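Local coordinates for protein carbohydrate kinase, FGGY (Novosphingobium aromaticivorans, PDB 3H6E) that probably phosphorylates a carbohydrate substrate, although its own substrate is not established, at residues Cys414-Asn420 and Gly441-Ile446; Leu255-Phe261 and Phe397-Phe403; Asp249-Thr253 and Met264-Ala268. Residues are numbered along the deposited sequence.

Interaction 1: residues Cys414-Asn420 and Gly441-Ile446; sequences CAVYTAN and GELVRI
Strands 415-419 and 443-445 run antiparallel, their short axes 4.8 Å apart at closest and at 139°. Thr-418 and Val-444 form a hydrogen-bonded pair: Val-444 N donates to Thr-418 O at 3.2 Å, while the return bond, Thr-418 N to Val-444 O, is weak at 3.4 Å. Tyr-417 and Arg-445 make the adjoining non-hydrogen-bonded pair, CA to CA 4.7 Å. Beyond it Ile-446 N satisfies Val-416 O at 2.9 Å, and the extended Arg-445 (ttt) reaches on past Ala-415, where its NH2 donates to Cys-414 O at 2.9 Å. On the far flank, backbone bonds join Ala-415 to Gly-389 and Ile-391, and Tyr-417 to Ile-391 and Val-393. Over the Tyr-417 ring face (chi1 m), Leu-443 CD1 makes a CH-pi contact, 4.2 Å from the centroid. On the Thr-418 face, Ile-446 CG1 meets Val-416 CG1 at 4.1 Å and packs on helix 401-410. Strand 443-445, outermost in the mixed sheet of the C-terminal actin-like FGGY domain, is held by few main-chain bonds and one arginine.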
ATOM      1  N   CYS A 414      16.583  13.604  12.129  1.00 23.72           N
ATOM      2  CA  CYS A 414      16.021  12.905  10.985  1.00 23.14           C
ATOM      3  C   CYS A 414      15.599  13.921   9.931  1.00 23.57           C
ATOM      4  O   CYS A 414      15.239  15.052  10.257  1.00 24.14           O
ATOM      5  CB  CYS A 414      14.826  12.057  11.424  1.00 24.37           C
ATOM      6  SG  CYS A 414      13.979  11.180  10.096  1.00 25.70           S
ATOM      7  N   ALA A 415      15.657  13.523   8.665  1.00 23.08           N
ATOM      8  CA  ALA A 415      15.234  14.393   7.578  1.00 23.90           C
ATOM      9  C   ALA A 415      13.845  14.006   7.076  1.00 25.86           C
ATOM     10  O   ALA A 415      13.700  13.084   6.276  1.00 26.80           O
ATOM     11  CB  ALA A 415      16.248  14.357   6.440  1.00 26.10           C
ATOM     12  N   VAL A 416      12.826  14.711   7.556  1.00 26.62           N
ATOM     13  CA  VAL A 416      11.457  14.508   7.088  1.00 24.46           C
ATOM     14  C   VAL A 416      11.228  15.255   5.776  1.00 25.37           C
ATOM     15  O   VAL A 416      11.618  16.412   5.634  1.00 28.49           O
ATOM     16  CB  VAL A 416      10.437  14.990   8.136  1.00 26.91           C
ATOM     17  CG1 VAL A 416       9.015  14.832   7.615  1.00 26.81           C
ATOM     18  CG2 VAL A 416      10.626  14.230   9.443  1.00 23.89           C
ATOM     19  N   TYR A 417      10.598  14.593   4.815  1.00 26.65           N
ATOM     20  CA  TYR A 417      10.407  15.177   3.491  1.00 27.11           C
ATOM     21  C   TYR A 417       8.943  15.237   3.056  1.00 27.61           C
ATOM     22  O   TYR A 417       8.093  14.511   3.573  1.00 27.83           O
ATOM     23  CB  TYR A 417      11.198  14.386   2.446  1.00 25.88           C
ATOM     24  CG  TYR A 417      12.698  14.507   2.563  1.00 28.66           C
ATOM     25  CD1 TYR A 417      13.342  15.705   2.265  1.00 29.40           C
ATOM     26  CD2 TYR A 417      13.478  13.418   2.947  1.00 26.58           C
ATOM     27  CE1 TYR A 417      14.717  15.822   2.361  1.00 27.71           C
ATOM     28  CE2 TYR A 417      14.854  13.523   3.045  1.00 27.10           C
ATOM     29  CZ  TYR A 417      15.469  14.730   2.750  1.00 29.30           C
ATOM     30  OH  TYR A 417      16.839  14.852   2.841  1.00 31.91           O
ATOM     31  N   THR A 418       8.666  16.115   2.098  1.00 28.70           N
ATOM     32  CA  THR A 418       7.403  16.120   1.368  1.00 30.13           C
ATOM     33  C   THR A 418       7.722  16.423  -0.088  1.00 29.12           C
ATOM     34  O   THR A 418       8.706  17.098  -0.378  1.00 28.49           O
ATOM     35  CB  THR A 418       6.409  17.169   1.906  1.00 30.83           C
ATOM     36  OG1 THR A 418       7.047  18.452   1.961  1.00 35.44           O
ATOM     37  CG2 THR A 418       5.918  16.786   3.295  1.00 27.63           C
ATOM     38  N   ALA A 419       6.901  15.910  -0.999  1.00 29.89           N
ATOM     39  CA  ALA A 419       7.155  16.056  -2.428  1.00 31.33           C
ATOM     40  C   ALA A 419       6.848  17.467  -2.935  1.00 34.51           C
ATOM     41  O   ALA A 419       6.022  18.177  -2.366  1.00 33.33           O
ATOM     42  CB  ALA A 419       6.375  15.021  -3.219  1.00 32.60           C
ATOM     43  N   ASN A 420       7.524  17.851  -4.015  1.00 34.46           N
ATOM     44  CA  ASN A 420       7.428  19.194  -4.572  1.00 35.65           C
ATOM     45  C   ASN A 420       6.233  19.339  -5.502  1.00 39.33           C
ATOM     46  O   ASN A 420       5.472  20.302  -5.414  1.00 39.94           O
ATOM     47  CB  ASN A 420       8.699  19.509  -5.357  1.00 35.05           C
ATOM     48  CG  ASN A 420       9.172  20.921  -5.148  1.00 35.21           C
ATOM     49  OD1 ASN A 420       8.701  21.614  -4.249  1.00 35.89           O
ATOM     50  ND2 ASN A 420      10.121  21.357  -5.969  1.00 37.72           N
ATOM     51  N   GLY A 441       9.154  17.021  -9.550  1.00 35.25           N
ATOM     52  CA  GLY A 441       9.518  17.843  -8.414  1.00 32.94           C
ATOM     53  C   GLY A 441      10.744  17.320  -7.693  1.00 34.33           C
ATOM     54  O   GLY A 441      11.475  16.468  -8.200  1.00 32.78           O
ATOM     55  N   GLU A 442      10.972  17.851  -6.500  1.00 35.53           N
ATOM     56  CA  GLU A 442      12.077  17.422  -5.660  1.00 32.82           C
ATOM     57  C   GLU A 442      11.570  17.309  -4.237  1.00 31.22           C
ATOM     58  O   GLU A 442      10.467  17.757  -3.930  1.00 30.59           O
ATOM     59  CB  GLU A 442      13.219  18.435  -5.719  1.00 32.31           C
ATOM     60  CG  GLU A 442      13.887  18.544  -7.076  1.00 34.77           C
ATOM     61  CD  GLU A 442      14.876  19.693  -7.143  1.00 36.46           C
ATOM     62  OE1 GLU A 442      14.723  20.656  -6.363  1.00 37.54           O
ATOM     63  OE2 GLU A 442      15.802  19.632  -7.980  1.00 37.14           O
ATOM     64  N   LEU A 443      12.369  16.705  -3.366  1.00 31.14           N
ATOM     65  CA  LEU A 443      12.014  16.654  -1.956  1.00 29.96           C
ATOM     66  C   LEU A 443      12.466  17.926  -1.253  1.00 29.17           C
ATOM     67  O   LEU A 443      13.595  18.384  -1.436  1.00 28.71           O
ATOM     68  CB  LEU A 443      12.624  15.424  -1.282  1.00 30.98           C
ATOM     69  CG  LEU A 443      12.135  14.079  -1.819  1.00 29.76           C
ATOM     70  CD1 LEU A 443      12.711  12.937  -0.995  1.00 28.05           C
ATOM     71  CD2 LEU A 443      10.610  14.033  -1.833  1.00 29.15           C
ATOM     72  N   VAL A 444      11.568  18.497  -0.462  1.00 29.54           N
ATOM     73  CA  VAL A 444      11.878  19.658   0.351  1.00 28.88           C
ATOM     74  C   VAL A 444      11.887  19.206   1.800  1.00 28.82           C
ATOM     75  O   VAL A 444      10.924  18.600   2.263  1.00 28.35           O
ATOM     76  CB  VAL A 444      10.802  20.759   0.192  1.00 30.41           C
ATOM     77  CG1 VAL A 444      11.232  22.035   0.910  1.00 25.50           C
ATOM     78  CG2 VAL A 444      10.515  21.029  -1.284  1.00 28.45           C
ATOM     79  N   ARG A 445      12.968  19.485   2.523  1.00 27.35           N
ATOM     80  CA  ARG A 445      13.007  19.090   3.922  1.00 28.08           C
ATOM     81  C   ARG A 445      12.067  19.946   4.758  1.00 30.84           C
ATOM     82  O   ARG A 445      11.883  21.134   4.491  1.00 32.97           O
ATOM     83  CB  ARG A 445      14.422  19.137   4.497  1.00 28.81           C
ATOM     84  CG  ARG A 445      14.496  18.506   5.880  1.00 26.50           C
ATOM     85  CD  ARG A 445      15.900  18.481   6.431  1.00 25.87           C
ATOM     86  NE  ARG A 445      15.933  17.894   7.768  1.00 22.19           N
ATOM     87  CZ  ARG A 445      17.018  17.831   8.529  1.00 22.70           C
ATOM     88  NH1 ARG A 445      18.170  18.323   8.091  1.00 24.97           N
ATOM     89  NH2 ARG A 445      16.952  17.277   9.730  1.00 22.79           N
ATOM     90  N   ILE A 446      11.471  19.328   5.769  1.00 31.05           N
ATOM     91  CA  ILE A 446      10.517  20.016   6.620  1.00 33.11           C
ATOM     92  C   ILE A 446      11.201  20.606   7.845  1.00 33.71           C
ATOM     93  O   ILE A 446      11.967  19.929   8.530  1.00 33.09           O
ATOM     94  CB  ILE A 446       9.384  19.070   7.071  1.00 31.93           C
ATOM     95  CG1 ILE A 446       8.645  18.517   5.855  1.00 31.53           C
ATOM     96  CG2 ILE A 446       8.422  19.795   8.001  1.00 30.19           C
ATOM     97  CD1 ILE A 446       8.133  19.595   4.916  1.00 32.67           C
TER

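Interaction 2: residues Leu255-Phe261 and Phe397-Phe403; sequences LSTGTWF and FAEADVF
Strand 252-256 leads into a turn, where Gly-258 takes backbone angles at which a side chain would jam against the preceding carbonyl, before the chain re-enters the sheet at Phe-261. Facing it, Phe-397 lies in a short 3-10 segment that includes Ala-398, its CA 5.8 Å from Thr-257 CA. Phe-397 N donates to Thr-257 OG1 at 3.1 Å; this hydroxyl (chi1 p) is also hydrogen-bonded to Glu-394 O. The Phe-397 side chain (m, chi2 -90°) sets its ring face against Phe-261, Phe-397 CG to Phe-261 CZ 3.6 Å, centroids 4.9 Å apart and planes oblique at 54°. The chain then turns to Ala-400, the N-cap residue of helix 401-410. In its first turn Phe-403 (t) offers a ring face to the edge of Phe-261, an offset edge-to-face pair with centroids 5.6 Å apart and planes at 76°, while Leu-255 CD2 lies 3.9 Å from Phe-403 CZ. The result is a three-phenylalanine cluster joining a beta-hairpin turn to a strand-to-helix connection in the C-terminal actin-like domain of an FGGY kinase.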
ATOM      1  N   LEU A 255       6.077   7.175   4.600  1.00 18.86           N
ATOM      2  CA  LEU A 255       4.893   7.189   5.438  1.00 19.50           C
ATOM      3  C   LEU A 255       3.711   7.700   4.637  1.00 20.78           C
ATOM      4  O   LEU A 255       3.595   8.901   4.390  1.00 20.82           O
ATOM      5  CB  LEU A 255       5.099   8.081   6.660  1.00 19.57           C
ATOM      6  CG  LEU A 255       3.868   8.198   7.565  1.00 20.50           C
ATOM      7  CD1 LEU A 255       3.767   6.988   8.472  1.00 19.47           C
ATOM      8  CD2 LEU A 255       3.912   9.473   8.386  1.00 21.68           C
ATOM      9  N   SER A 256       2.837   6.789   4.224  1.00 19.04           N
ATOM     10  CA  SER A 256       1.650   7.186   3.479  1.00 20.78           C
ATOM     11  C   SER A 256       0.509   7.522   4.439  1.00 20.09           C
ATOM     12  O   SER A 256       0.374   6.923   5.504  1.00 18.24           O
ATOM     13  CB  SER A 256       1.230   6.109   2.479  1.00 20.60           C
ATOM     14  OG  SER A 256       0.853   4.919   3.131  1.00 22.88           O
ATOM     15  N   THR A 257      -0.302   8.500   4.057  1.00 21.06           N
ATOM     16  CA  THR A 257      -1.386   8.963   4.908  1.00 22.93           C
ATOM     17  C   THR A 257      -2.712   8.963   4.156  1.00 22.72           C
ATOM     18  O   THR A 257      -2.744   8.824   2.935  1.00 25.20           O
ATOM     19  CB  THR A 257      -1.091  10.369   5.484  1.00 23.85           C
ATOM     20  OG1 THR A 257      -1.117  11.342   4.432  1.00 24.29           O
ATOM     21  CG2 THR A 257       0.270  10.393   6.158  1.00 22.17           C
ATOM     22  N   GLY A 258      -3.793   9.150   4.901  1.00 21.69           N
ATOM     23  CA  GLY A 258      -5.143   8.996   4.397  1.00 25.64           C
ATOM     24  C   GLY A 258      -5.981   8.388   5.510  1.00 26.49           C
ATOM     25  O   GLY A 258      -5.704   8.616   6.690  1.00 24.01           O
ATOM     26  N   THR A 259      -6.996   7.603   5.159  1.00 25.72           N
ATOM     27  CA  THR A 259      -7.738   6.879   6.186  1.00 28.15           C
ATOM     28  C   THR A 259      -6.755   6.089   7.047  1.00 26.17           C
ATOM     29  O   THR A 259      -6.823   6.120   8.273  1.00 25.93           O
ATOM     30  CB  THR A 259      -8.786   5.923   5.590  1.00 27.60           C
ATOM     31  OG1 THR A 259      -9.814   6.681   4.945  1.00 30.92           O
ATOM     32  CG2 THR A 259      -9.415   5.090   6.688  1.00 29.65           C
ATOM     33  N   TRP A 260      -5.832   5.396   6.388  1.00 23.70           N
ATOM     34  CA  TRP A 260      -4.758   4.697   7.072  1.00 23.21           C
ATOM     35  C   TRP A 260      -3.439   5.456   6.940  1.00 22.72           C
ATOM     36  O   TRP A 260      -3.053   5.871   5.846  1.00 20.72           O
ATOM     37  CB  TRP A 260      -4.581   3.287   6.503  1.00 23.47           C
ATOM     38  CG  TRP A 260      -5.601   2.295   6.967  1.00 26.44           C
ATOM     39  CD1 TRP A 260      -6.797   2.004   6.372  1.00 27.87           C
ATOM     40  CD2 TRP A 260      -5.510   1.450   8.120  1.00 28.18           C
ATOM     41  NE1 TRP A 260      -7.460   1.037   7.090  1.00 27.79           N
ATOM     42  CE2 TRP A 260      -6.691   0.678   8.166  1.00 30.16           C
ATOM     43  CE3 TRP A 260      -4.548   1.274   9.121  1.00 27.05           C
ATOM     44  CZ2 TRP A 260      -6.933  -0.258   9.171  1.00 31.86           C
ATOM     45  CZ3 TRP A 260      -4.792   0.345  10.120  1.00 27.08           C
ATOM     46  CH2 TRP A 260      -5.973  -0.408  10.137  1.00 30.38           C
ATOM     47  N   PHE A 261      -2.758   5.638   8.065  1.00 21.62           N
ATOM     48  CA  PHE A 261      -1.380   6.099   8.062  1.00 22.03           C
ATOM     49  C   PHE A 261      -0.496   4.858   8.105  1.00 21.31           C
ATOM     50  O   PHE A 261      -0.577   4.070   9.045  1.00 21.32           O
ATOM     51  CB  PHE A 261      -1.104   6.969   9.286  1.00 22.55           C
ATOM     52  CG  PHE A 261      -1.669   8.355   9.193  1.00 24.27           C
ATOM     53  CD1 PHE A 261      -2.899   8.584   8.597  1.00 24.47           C
ATOM     54  CD2 PHE A 261      -0.981   9.431   9.733  1.00 25.46           C
ATOM     55  CE1 PHE A 261      -3.421   9.862   8.524  1.00 26.12           C
ATOM     56  CE2 PHE A 261      -1.499  10.711   9.668  1.00 24.99           C
ATOM     57  CZ  PHE A 261      -2.718  10.928   9.061  1.00 26.32           C
ATOM     58  N   PHE A 397      -2.275  14.158   3.887  1.00 29.18           N
ATOM     59  CA  PHE A 397      -1.802  14.772   5.124  1.00 28.43           C
ATOM     60  C   PHE A 397      -0.375  15.306   5.004  1.00 30.93           C
ATOM     61  O   PHE A 397       0.226  15.744   5.984  1.00 29.79           O
ATOM     62  CB  PHE A 397      -1.946  13.806   6.301  1.00 29.50           C
ATOM     63  CG  PHE A 397      -3.376  13.567   6.706  1.00 28.53           C
ATOM     64  CD1 PHE A 397      -3.987  14.377   7.648  1.00 28.47           C
ATOM     65  CD2 PHE A 397      -4.113  12.543   6.132  1.00 29.16           C
ATOM     66  CE1 PHE A 397      -5.297  14.169   8.016  1.00 28.12           C
ATOM     67  CE2 PHE A 397      -5.425  12.330   6.494  1.00 28.97           C
ATOM     68  CZ  PHE A 397      -6.018  13.144   7.439  1.00 30.91           C
ATOM     69  N   ALA A 398       0.158  15.266   3.786  1.00 20.00           N
ATOM     70  CA  ALA A 398       1.410  15.941   3.470  1.00 20.00           C
ATOM     71  C   ALA A 398       1.223  17.453   3.417  1.00 20.00           C
ATOM     72  O   ALA A 398       2.139  18.211   3.715  1.00 32.52           O
ATOM     73  CB  ALA A 398       1.972  15.427   2.153  1.00 20.00           C
ATOM     74  N   GLU A 399       0.020  17.866   3.024  1.00 32.42           N
ATOM     75  CA  GLU A 399      -0.337  19.278   3.007  1.00 33.51           C
ATOM     76  C   GLU A 399      -0.734  19.756   4.398  1.00 33.40           C
ATOM     77  O   GLU A 399      -1.163  20.897   4.566  1.00 36.02           O
ATOM     78  CB  GLU A 399      -1.478  19.536   2.019  1.00 33.11           C
ATOM     79  CG  GLU A 399      -1.025  19.981   0.635  1.00 37.13           C
ATOM     80  CD  GLU A 399      -0.524  18.836  -0.221  1.00 41.76           C
ATOM     81  OE1 GLU A 399      -0.915  17.679   0.053  1.00 39.02           O
ATOM     82  OE2 GLU A 399       0.253  19.097  -1.170  1.00 41.06           O
ATOM     83  N   ALA A 400      -0.587  18.882   5.389  1.00 32.89           N
ATOM     84  CA  ALA A 400      -0.936  19.216   6.770  1.00 32.24           C
ATOM     85  C   ALA A 400       0.268  19.759   7.543  1.00 32.78           C
ATOM     86  O   ALA A 400       0.935  19.024   8.273  1.00 30.17           O
ATOM     87  CB  ALA A 400      -1.528  18.011   7.478  1.00 29.92           C
ATOM     88  N   ASP A 401       0.527  21.056   7.378  1.00 33.47           N
ATOM     89  CA  ASP A 401       1.691  21.717   7.972  1.00 34.16           C
ATOM     90  C   ASP A 401       1.944  21.386   9.442  1.00 30.72           C
ATOM     91  O   ASP A 401       3.084  21.174   9.847  1.00 30.75           O
ATOM     92  CB  ASP A 401       1.603  23.236   7.785  1.00 34.34           C
ATOM     93  CG  ASP A 401       2.369  23.715   6.567  1.00 38.21           C
ATOM     94  OD1 ASP A 401       3.602  23.520   6.533  1.00 41.45           O
ATOM     95  OD2 ASP A 401       1.746  24.293   5.651  1.00 38.14           O
ATOM     96  N   VAL A 402       0.890  21.359  10.245  1.00 30.52           N
ATOM     97  CA  VAL A 402       1.051  21.079  11.665  1.00 31.21           C
ATOM     98  C   VAL A 402       1.547  19.652  11.878  1.00 30.96           C
ATOM     99  O   VAL A 402       2.378  19.399  12.753  1.00 31.13           O
ATOM    100  CB  VAL A 402      -0.259  21.290  12.442  1.00 31.67           C
ATOM    101  CG1 VAL A 402      -0.029  21.080  13.925  1.00 30.18           C
ATOM    102  CG2 VAL A 402      -0.818  22.689  12.168  1.00 35.79           C
ATOM    103  N   PHE A 403       1.043  18.725  11.071  1.00 29.71           N
ATOM    104  CA  PHE A 403       1.437  17.323  11.182  1.00 31.15           C
ATOM    105  C   PHE A 403       2.902  17.100  10.813  1.00 29.26           C
ATOM    106  O   PHE A 403       3.689  16.633  11.636  1.00 28.53           O
ATOM    107  CB  PHE A 403       0.540  16.429  10.319  1.00 28.05           C
ATOM    108  CG  PHE A 403       1.024  15.012  10.215  1.00 28.49           C
ATOM    109  CD1 PHE A 403       0.999  14.174  11.317  1.00 28.93           C
ATOM    110  CD2 PHE A 403       1.509  14.514   9.013  1.00 30.51           C
ATOM    111  CE1 PHE A 403       1.451  12.867  11.224  1.00 29.63           C
ATOM    112  CE2 PHE A 403       1.960  13.207   8.915  1.00 27.23           C
ATOM    113  CZ  PHE A 403       1.930  12.385  10.023  1.00 26.35           C
TER

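Interaction 3: residues Asp249-Thr253 and Met264-Ala268; sequences DNEAT and MRLPA
Main-chain hydrogen bonds set the register of two antiparallel segments whose touching parts run 157° apart. Ala-252 and Leu-266 form the hydrogen-bonded pair, CA to CA 5.3 Å: Leu-266 N donates to Ala-252 O at 2.7 Å, and Ala-252 N returns a weak bond to Leu-266 O at 3.4 Å. Next to them Thr-253 and Arg-265 make a non-hydrogen-bonded pair with CA atoms just 4.0 Å apart, where Thr-253 CA also makes a CA-H...O contact with Met-264 O at 3.5 Å. These segments are the open end of the beta hairpin formed by strands 252-256 and 261-266, neighbours in the mixed sheet of the C-terminal FGGY domain, a member of the actin-like ATPase clan. Strand 390-394 bonds to Thr-253 on one flank, and Pro-294 of strand 292-298 to Arg-265 on the other.

The charged contact is a salt bridge. Arg-265 reaches out in an all-trans conformation (chi1 to chi3) and its NE meets Glu-251 OE2 at 2.6 Å; a weak bond from Arg-265 NH2 to the same oxygen measures 3.3 Å. Both groups have further partners: Glu-251 OE1 bonds to Thr-388 OG1, and Arg-265 NH1 to Ile-385 O.

Van der Waals packing fills in the remainder. Thr-253 OG1, which is hydrogen-bonded to Ser-387 OG, lies 3.3 Å from Arg-265 CB, and Glu-251 CG touches Ala-268 CB at 3.5 Å. Ala-252 and Leu-266 occupy the other face of the hairpin, from which Leu-266 (mt) and the selenomethionine Met-264 both touch Leu-238 of helix 233-241.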
ATOM      1  N   ASP A 249      18.749   4.522  -2.588  1.00 31.07           N
ATOM      2  CA  ASP A 249      19.155   3.259  -2.000  1.00 32.38           C
ATOM      3  C   ASP A 249      19.401   3.387  -0.501  1.00 31.52           C
ATOM      4  O   ASP A 249      19.724   2.407   0.169  1.00 30.65           O
ATOM      5  CB  ASP A 249      20.425   2.774  -2.687  1.00 38.04           C
ATOM      6  CG  ASP A 249      20.343   1.329  -3.092  1.00 45.11           C
ATOM      7  OD1 ASP A 249      19.247   0.742  -2.950  1.00 42.13           O
ATOM      8  OD2 ASP A 249      21.371   0.787  -3.559  1.00 50.46           O
ATOM      9  N   ASN A 250      19.249   4.601   0.016  1.00 30.35           N
ATOM     10  CA  ASN A 250      19.537   4.886   1.419  1.00 28.26           C
ATOM     11  C   ASN A 250      18.520   4.289   2.385  1.00 27.00           C
ATOM     12  O   ASN A 250      17.417   3.897   1.997  1.00 25.87           O
ATOM     13  CB  ASN A 250      19.630   6.399   1.645  1.00 26.14           C
ATOM     14  CG  ASN A 250      20.621   7.071   0.709  1.00 28.35           C
ATOM     15  OD1 ASN A 250      21.740   6.593   0.524  1.00 27.60           O
ATOM     16  ND2 ASN A 250      20.214   8.193   0.119  1.00 27.97           N
ATOM     17  N   GLU A 251      18.901   4.223   3.654  1.00 26.26           N
ATOM     18  CA  GLU A 251      17.975   3.829   4.696  1.00 25.04           C
ATOM     19  C   GLU A 251      16.883   4.884   4.742  1.00 26.59           C
ATOM     20  O   GLU A 251      17.155   6.055   5.016  1.00 26.06           O
ATOM     21  CB  GLU A 251      18.692   3.732   6.041  1.00 23.21           C
ATOM     22  CG  GLU A 251      18.214   2.576   6.900  1.00 24.80           C
ATOM     23  CD  GLU A 251      16.954   2.909   7.633  1.00 23.47           C
ATOM     24  OE1 GLU A 251      16.915   3.995   8.239  1.00 27.69           O
ATOM     25  OE2 GLU A 251      16.007   2.099   7.607  1.00 22.78           O
ATOM     26  N   ALA A 252      15.652   4.478   4.452  1.00 24.59           N
ATOM     27  CA  ALA A 252      14.555   5.432   4.355  1.00 22.09           C
ATOM     28  C   ALA A 252      13.226   4.779   4.663  1.00 21.87           C
ATOM     29  O   ALA A 252      13.081   3.565   4.544  1.00 24.05           O
ATOM     30  CB  ALA A 252      14.516   6.056   2.974  1.00 22.46           C
ATOM     31  N   THR A 253      12.256   5.592   5.060  1.00 19.86           N
ATOM     32  CA  THR A 253      10.911   5.121   5.336  1.00 18.77           C
ATOM     33  C   THR A 253       9.897   6.012   4.627  1.00 20.75           C
ATOM     34  O   THR A 253       9.966   7.235   4.724  1.00 19.83           O
ATOM     35  CB  THR A 253      10.609   5.153   6.845  1.00 20.08           C
ATOM     36  OG1 THR A 253      11.396   4.160   7.518  1.00 19.89           O
ATOM     37  CG2 THR A 253       9.132   4.893   7.103  1.00 19.03           C
HETATM   38  N   MSE A 264       6.143   2.398   5.897  1.00 20.09           N
HETATM   39  CA  MSE A 264       6.848   1.310   5.238  1.00 18.85           C
HETATM   40  C   MSE A 264       8.331   1.634   5.152  1.00 21.13           C
HETATM   41  O   MSE A 264       8.739   2.550   4.435  1.00 20.92           O
HETATM   42  CB  MSE A 264       6.273   1.077   3.847  1.00 19.87           C
HETATM   43  CG  MSE A 264       4.772   0.811   3.852  1.00 21.80           C
HETATM   44 SE   MSE A 264       4.037   0.674   2.052  1.00 46.91          SE
HETATM   45  CE  MSE A 264       4.896  -0.989   1.498  1.00 23.96           C
ATOM     46  N   ARG A 265       9.135   0.883   5.895  1.00 19.50           N
ATOM     47  CA  ARG A 265      10.563   1.152   5.968  1.00 19.54           C
ATOM     48  C   ARG A 265      11.368   0.341   4.959  1.00 20.57           C
ATOM     49  O   ARG A 265      11.089  -0.832   4.719  1.00 20.97           O
ATOM     50  CB  ARG A 265      11.085   0.885   7.381  1.00 20.81           C
ATOM     51  CG  ARG A 265      12.596   0.863   7.477  1.00 20.68           C
ATOM     52  CD  ARG A 265      13.063   0.490   8.865  1.00 20.76           C
ATOM     53  NE  ARG A 265      14.516   0.374   8.911  1.00 23.85           N
ATOM     54  CZ  ARG A 265      15.204  -0.129   9.930  1.00 20.42           C
ATOM     55  NH1 ARG A 265      14.577  -0.573  11.006  1.00 21.06           N
ATOM     56  NH2 ARG A 265      16.524  -0.190   9.864  1.00 19.92           N
ATOM     57  N   LEU A 266      12.373   0.980   4.373  1.00 21.78           N
ATOM     58  CA  LEU A 266      13.300   0.311   3.470  1.00 23.84           C
ATOM     59  C   LEU A 266      14.653   0.210   4.156  1.00 24.05           C
ATOM     60  O   LEU A 266      15.509   1.077   3.980  1.00 25.00           O
ATOM     61  CB  LEU A 266      13.433   1.098   2.167  1.00 22.86           C
ATOM     62  CG  LEU A 266      12.107   1.471   1.498  1.00 24.94           C
ATOM     63  CD1 LEU A 266      12.290   2.557   0.441  1.00 22.26           C
ATOM     64  CD2 LEU A 266      11.444   0.235   0.912  1.00 24.93           C
ATOM     65  N   PRO A 267      14.847  -0.848   4.953  1.00 23.62           N
ATOM     66  CA  PRO A 267      16.057  -0.973   5.775  1.00 24.92           C
ATOM     67  C   PRO A 267      17.334  -1.054   4.935  1.00 24.85           C
ATOM     68  O   PRO A 267      17.342  -1.665   3.869  1.00 25.14           O
ATOM     69  CB  PRO A 267      15.832  -2.287   6.537  1.00 25.92           C
ATOM     70  CG  PRO A 267      14.354  -2.554   6.440  1.00 23.21           C
ATOM     71  CD  PRO A 267      13.951  -2.004   5.111  1.00 22.58           C
ATOM     72  N   ALA A 268      18.397  -0.423   5.419  1.00 25.74           N
ATOM     73  CA  ALA A 268      19.697  -0.503   4.769  1.00 27.78           C
ATOM     74  C   ALA A 268      20.499  -1.626   5.408  1.00 30.91           C
ATOM     75  O   ALA A 268      21.516  -2.074   4.873  1.00 29.70           O
ATOM     76  CB  ALA A 268      20.437   0.821   4.889  1.00 24.49           C
TER

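How the interactions relate
All three contacts belong to one mixed sheet. Interaction 3 is buried between central strands, interaction 2 is partly buried beside the sheet, and interaction 1 lies at the surface on an outermost strand. Interactions 2 and 3 share the hairpin of strands 252-256 and 261-266, one at its turn and the other at its open end, with centres about 19 Å apart. Interaction 2 leads through helix 401-410 to strand 415-419 of interaction 1, and Thr-418 CG2 packs 4.1 Å from Ala-398 O. Both strand pairings add an arginine to their main-chain bonds, directed at a carboxylate in interaction 3 but at a backbone carbonyl in interaction 1; interaction 2 relies mainly on aromatic packing.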